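PDB 3R2U: metallo-beta-lactamase family protein from Staphylococcus aureus, which binds an iron(III) ion in a metallo-beta-lactamase fold and is probably a metal-dependent hydrolase or a related persulfide-oxidising enzyme, a rhodanese-like domain being joined to it. Local coordinates for residues Pro141-Pro145 and Gly177-Leu181; Ile171-Asp175 and Ser228-Ile232. All blocks are in the same frame, centred on the assembly; numbering follows the deposited sequence.

Interaction 1 (Pro141-Pro145 and Gly177-Leu181). With FE (Fe (III) ion), chain E.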
loop_
_atom_site.group_PDB
_atom_site.type_symbol
_atom_site.label_atom_id
_atom_site.label_comp_id
_atom_site.label_asym_id
_atom_site.label_seq_id
_atom_site.Cartn_x
_atom_site.Cartn_y
_atom_site.Cartn_z
ATOM N N PRO A 141 37.827 5.530 -19.421
ATOM C CA PRO A 141 37.118 5.966 -20.619
ATOM C C PRO A 141 36.829 4.814 -21.564
ATOM O O PRO A 141 37.494 3.768 -21.500
ATOM C CB PRO A 141 38.086 6.963 -21.252
ATOM C CG PRO A 141 39.430 6.565 -20.769
ATOM C CD PRO A 141 39.235 5.963 -19.415
ATOM N N GLY A 142 35.836 4.990 -22.423
ATOM C CA GLY A 142 35.483 3.957 -23.412
ATOM C C GLY A 142 34.009 4.047 -23.760
ATOM O O GLY A 142 33.640 4.334 -24.898
ATOM N N HIS A 143 33.170 3.784 -22.770
ATOM C CA HIS A 143 31.740 3.928 -22.928
ATOM C C HIS A 143 31.491 5.409 -23.221
ATOM O O HIS A 143 30.735 5.751 -24.130
ATOM C CB HIS A 143 31.030 3.453 -21.667
ATOM C CG HIS A 143 29.560 3.683 -21.691
ATOM N ND1 HIS A 143 28.727 3.054 -22.590
ATOM C CD2 HIS A 143 28.766 4.456 -20.913
ATOM C CE1 HIS A 143 27.479 3.443 -22.372
ATOM N NE2 HIS A 143 27.479 4.294 -21.363
ATOM N N THR A 144 32.156 6.270 -22.450
ATOM C CA THR A 144 32.160 7.708 -22.669
ATOM C C THR A 144 33.567 8.193 -22.361
ATOM O O THR A 144 34.299 7.526 -21.604
ATOM C CB THR A 144 31.192 8.492 -21.769
ATOM O OG1 THR A 144 31.630 8.405 -20.405
ATOM C CG2 THR A 144 29.781 7.981 -21.931
ATOM N N PRO A 145 33.962 9.341 -22.942
ATOM C CA PRO A 145 35.313 9.831 -22.677
ATOM C C PRO A 145 35.562 10.227 -21.211
ATOM O O PRO A 145 36.721 10.201 -20.751
ATOM C CB PRO A 145 35.446 11.058 -23.608
ATOM C CG PRO A 145 34.246 10.979 -24.569
ATOM C CD PRO A 145 33.191 10.250 -23.814
ATOM N N GLY A 177 30.673 -1.902 -21.713
ATOM C CA GLY A 177 29.960 -0.851 -22.396
ATOM C C GLY A 177 30.469 -0.649 -23.807
ATOM O O GLY A 177 31.561 -1.082 -24.133
ATOM N N ARG A 178 29.634 -0.048 -24.647
ATOM C CA ARG A 178 29.988 0.288 -26.006
ATOM C C ARG A 178 30.040 1.797 -26.032
ATOM O O ARG A 178 29.323 2.451 -25.267
ATOM C CB ARG A 178 28.926 -0.197 -27.013
ATOM C CG ARG A 178 28.662 -1.736 -27.044
ATOM C CD ARG A 178 29.939 -2.507 -27.230
ATOM N NE ARG A 178 29.774 -3.888 -27.713
ATOM C CZ ARG A 178 29.821 -4.992 -26.957
ATOM N NH1 ARG A 178 30.004 -4.937 -25.648
ATOM N NH2 ARG A 178 29.681 -6.174 -27.530
ATOM N N PRO A 179 30.863 2.378 -26.926
ATOM C CA PRO A 179 30.911 3.837 -26.972
ATOM C C PRO A 179 29.568 4.455 -27.344
ATOM O O PRO A 179 28.967 4.042 -28.331
ATOM C CB PRO A 179 31.945 4.121 -28.066
ATOM C CG PRO A 179 32.748 2.860 -28.184
ATOM C CD PRO A 179 31.791 1.761 -27.886
ATOM N N ASP A 180 29.082 5.393 -26.526
ATOM C CA ASP A 180 27.839 6.127 -26.834
ATOM C C ASP A 180 28.011 6.830 -28.169
ATOM O O ASP A 180 29.052 7.426 -28.423
ATOM C CB ASP A 180 27.516 7.193 -25.765
ATOM C CG ASP A 180 26.815 6.623 -24.553
ATOM O OD1 ASP A 180 26.447 5.428 -24.592
ATOM O OD2 ASP A 180 26.610 7.371 -23.567
ATOM N N LEU A 181 26.989 6.762 -29.017
ATOM C CA LEU A 181 27.049 7.409 -30.314
ATOM C C LEU A 181 26.909 8.921 -30.178
ATOM O O LEU A 181 26.475 9.427 -29.151
ATOM C CB LEU A 181 25.982 6.855 -31.273
ATOM C CG LEU A 181 26.098 5.378 -31.682
ATOM C CD1 LEU A 181 25.173 5.080 -32.882
ATOM C CD2 LEU A 181 27.556 5.003 -32.022
HETATM FE FE FE E . 25.819 4.894 -19.913
HETATM O O HOH W 1 31.013 8.119 -26.547
HETATM O O HOH W 2 25.799 6.980 -21.025
HETATM O O HOH W 3 24.149 5.547 -18.501
HETATM O O HOH W 4 24.374 4.112 -21.307
#

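Interaction 2 (Ile171-Asp175 and Ser228-Ile232)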
loop_
_atom_site.group_PDB
_atom_site.type_symbol
_atom_site.label_atom_id
_atom_site.label_comp_id
_atom_site.label_asym_id
_atom_site.label_seq_id
_atom_site.Cartn_x
_atom_site.Cartn_y
_atom_site.Cartn_z
ATOM N N ILE A 171 32.421 -1.806 -17.079
ATOM C CA ILE A 171 32.355 -3.271 -17.008
ATOM C C ILE A 171 31.003 -3.742 -16.482
ATOM O O ILE A 171 30.566 -3.310 -15.397
ATOM C CB ILE A 171 33.409 -3.857 -16.056
ATOM C CG1 ILE A 171 34.830 -3.490 -16.524
ATOM C CG2 ILE A 171 33.271 -5.395 -15.998
ATOM C CD1 ILE A 171 35.890 -3.904 -15.550
ATOM N N PHE A 172 30.349 -4.631 -17.238
ATOM C CA PHE A 172 29.086 -5.236 -16.800
ATOM C C PHE A 172 29.364 -6.660 -16.409
ATOM O O PHE A 172 30.494 -7.147 -16.571
ATOM C CB PHE A 172 28.042 -5.267 -17.914
ATOM C CG PHE A 172 27.647 -3.919 -18.422
ATOM C CD1 PHE A 172 27.141 -2.963 -17.557
ATOM C CD2 PHE A 172 27.719 -3.627 -19.777
ATOM C CE1 PHE A 172 26.744 -1.719 -18.028
ATOM C CE2 PHE A 172 27.321 -2.389 -20.267
ATOM C CZ PHE A 172 26.849 -1.428 -19.395
ATOM N N VAL A 173 28.353 -7.330 -15.867
ATOM C CA VAL A 173 28.489 -8.739 -15.598
ATOM C C VAL A 173 28.350 -9.404 -16.948
ATOM O O VAL A 173 27.301 -9.330 -17.569
ATOM C CB VAL A 173 27.414 -9.278 -14.665
ATOM C CG1 VAL A 173 27.530 -10.797 -14.570
ATOM C CG2 VAL A 173 27.524 -8.624 -13.299
ATOM N N GLY A 174 29.424 -9.994 -17.432
ATOM C CA GLY A 174 29.395 -10.703 -18.706
ATOM C C GLY A 174 29.683 -9.878 -19.961
ATOM O O GLY A 174 29.747 -10.433 -21.042
ATOM N N ASP A 175 29.826 -8.559 -19.838
ATOM C CA ASP A 175 30.112 -7.746 -21.016
ATOM C C ASP A 175 30.681 -6.407 -20.574
ATOM O O ASP A 175 30.980 -6.206 -19.382
ATOM C CB ASP A 175 28.823 -7.567 -21.859
ATOM C CG ASP A 175 29.100 -7.450 -23.352
ATOM O OD1 ASP A 175 30.135 -6.878 -23.750
ATOM O OD2 ASP A 175 28.271 -7.945 -24.141
ATOM N N SER A 228 23.590 -9.177 -23.175
ATOM C CA SER A 228 24.540 -9.996 -22.426
ATOM C C SER A 228 24.693 -9.652 -20.944
ATOM O O SER A 228 25.417 -10.363 -20.239
ATOM C CB SER A 228 25.927 -9.886 -23.078
ATOM O OG SER A 228 25.872 -10.167 -24.465
ATOM N N LEU A 229 24.037 -8.588 -20.463
ATOM C CA LEU A 229 24.221 -8.155 -19.059
ATOM C C LEU A 229 23.605 -9.121 -18.046
ATOM O O LEU A 229 22.461 -9.602 -18.204
ATOM C CB LEU A 229 23.706 -6.732 -18.814
ATOM C CG LEU A 229 24.179 -5.652 -19.789
ATOM C CD1 LEU A 229 24.038 -4.278 -19.122
ATOM C CD2 LEU A 229 25.608 -5.899 -20.239
ATOM N N GLY A 230 24.375 -9.387 -16.997
ATOM C CA GLY A 230 23.953 -10.333 -15.970
ATOM C C GLY A 230 22.770 -9.852 -15.159
ATOM O O GLY A 230 22.575 -8.641 -14.976
ATOM N N ALA A 231 21.945 -10.810 -14.723
ATOM C CA ALA A 231 20.839 -10.529 -13.826
ATOM C C ALA A 231 21.463 -10.441 -12.423
ATOM O O ALA A 231 21.055 -9.606 -11.591
ATOM C CB ALA A 231 19.791 -11.630 -13.890
ATOM N N ILE A 232 22.463 -11.292 -12.166
ATOM C CA ILE A 232 23.149 -11.273 -10.878
ATOM C C ILE A 232 23.639 -9.858 -10.731
ATOM O O ILE A 232 24.222 -9.313 -11.662
ATOM C CB ILE A 232 24.313 -12.292 -10.792
ATOM C CG1 ILE A 232 24.833 -12.383 -9.345
ATOM C CG2 ILE A 232 25.443 -11.934 -11.775
ATOM C CD1 ILE A 232 25.693 -13.635 -9.070
#

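Interaction 1 (Pro141-Pro145 and Gly177-Leu181)
H143 meets R178 and D180 through its imidazole ring and its backbone, and the same ring carries the iron. CG lies anti to the backbone N (chi1 175°), which brings the end of the ring against 177-181, with its two nitrogens serving different partners. NE2 binds the iron(III) ion at 2.3 Å. ND1 donates to the carbonyl O of R178 at 2.8 Å, a bent bond with the acceptor 28° out of the ring plane; the two together hold the ring's rotation. The backbone adds a straighter bond: D180 N reaches H143 O at 2.9 Å and lies in that carbonyl's plane. P179 packs beside it, its CA 3.4 Å from H143 O in a CA-H...O contact. The D180 carboxylate stands 70° from the ring plane, OD1 lying 3.2 Å from H143 CE1. The D180 and T144 side chains lie side by side, OD2 3.6 Å from T144 CG2, and D180 OD2 accepts from an iron-bound water at 2.7 Å, a second-shell role consistent with positioning that water. The T144 hydroxyl turns to S147, and the R178 guanidinium forms a salt bridge with D175. H80 and D169 complete the protein ligands of this mononuclear iron site, which sits on loops at the edge of the metallo-beta-lactamase fold's beta-sheets.

Interaction 2 (Ile171-Asp175 and Ser228-Ile232)
F172 and L229 form the apolar heart of this meeting of two loops of the metallo-beta-lactamase fold, one following strand 164-168 and the other strand 214-217. L229 CD1 stands almost directly over the centre of the F172 ring, 3.6 Å from the centroid and 7° off the ring normal, a CH-pi contact. The nearest atom of the F172 side chain is about 6 Å from the iron ion, so this pair packs close to the metal site, with H219 touching both residues. A second apolar pair lies further along: V173 and I232 cross at about a right angle, with V173 CG1 3.7 Å from I232 CG2. Having CG1 anti to its backbone N (chi1 173°), V173 also brings that methyl to 3.9 Å from G230 CA, where the glycine backbone lets it come close. I232 in turn packs on W216 of the second subunit, so the apolar cluster continues into the subunit interface.

One hydrogen bond joins the two backbones between these pairs: G230 N donates to V173 O over 3.0 Å, bent to 136° at the hydrogen, with the donor tilted from the carbonyl plane. Within 171-175, F172 N donates to D175 O, holding together the two ends of the 172-175 bend. At the polar end of the contact, D175 OD1 takes R178 and W245 as partners, while its other oxygen, OD2, lies 3.2 Å from S228 CB.

In the fold
From the N terminus, the chain leaves strand 133-139 and enters 141-145, the first half of interaction 1. It then runs through strands 148-153 and 164-168 to 171-175, the first half of interaction 2, and only a residue later reaches 177-181, which closes interaction 1 over a 31-residue excursion. Helix 191-206 and strand 214-217 follow before 228-232 closes the longer loop of interaction 2. The segments alternate, so the two loops cross rather than nest. Both fasten the loop after strand 164-168: interaction 1 ties it to the connection between strands 133-139 and 148-153, interaction 2 to that between strands 214-217 and 235-236, all of one mixed sheet, and they touch where G177 N packs against F172 CE2.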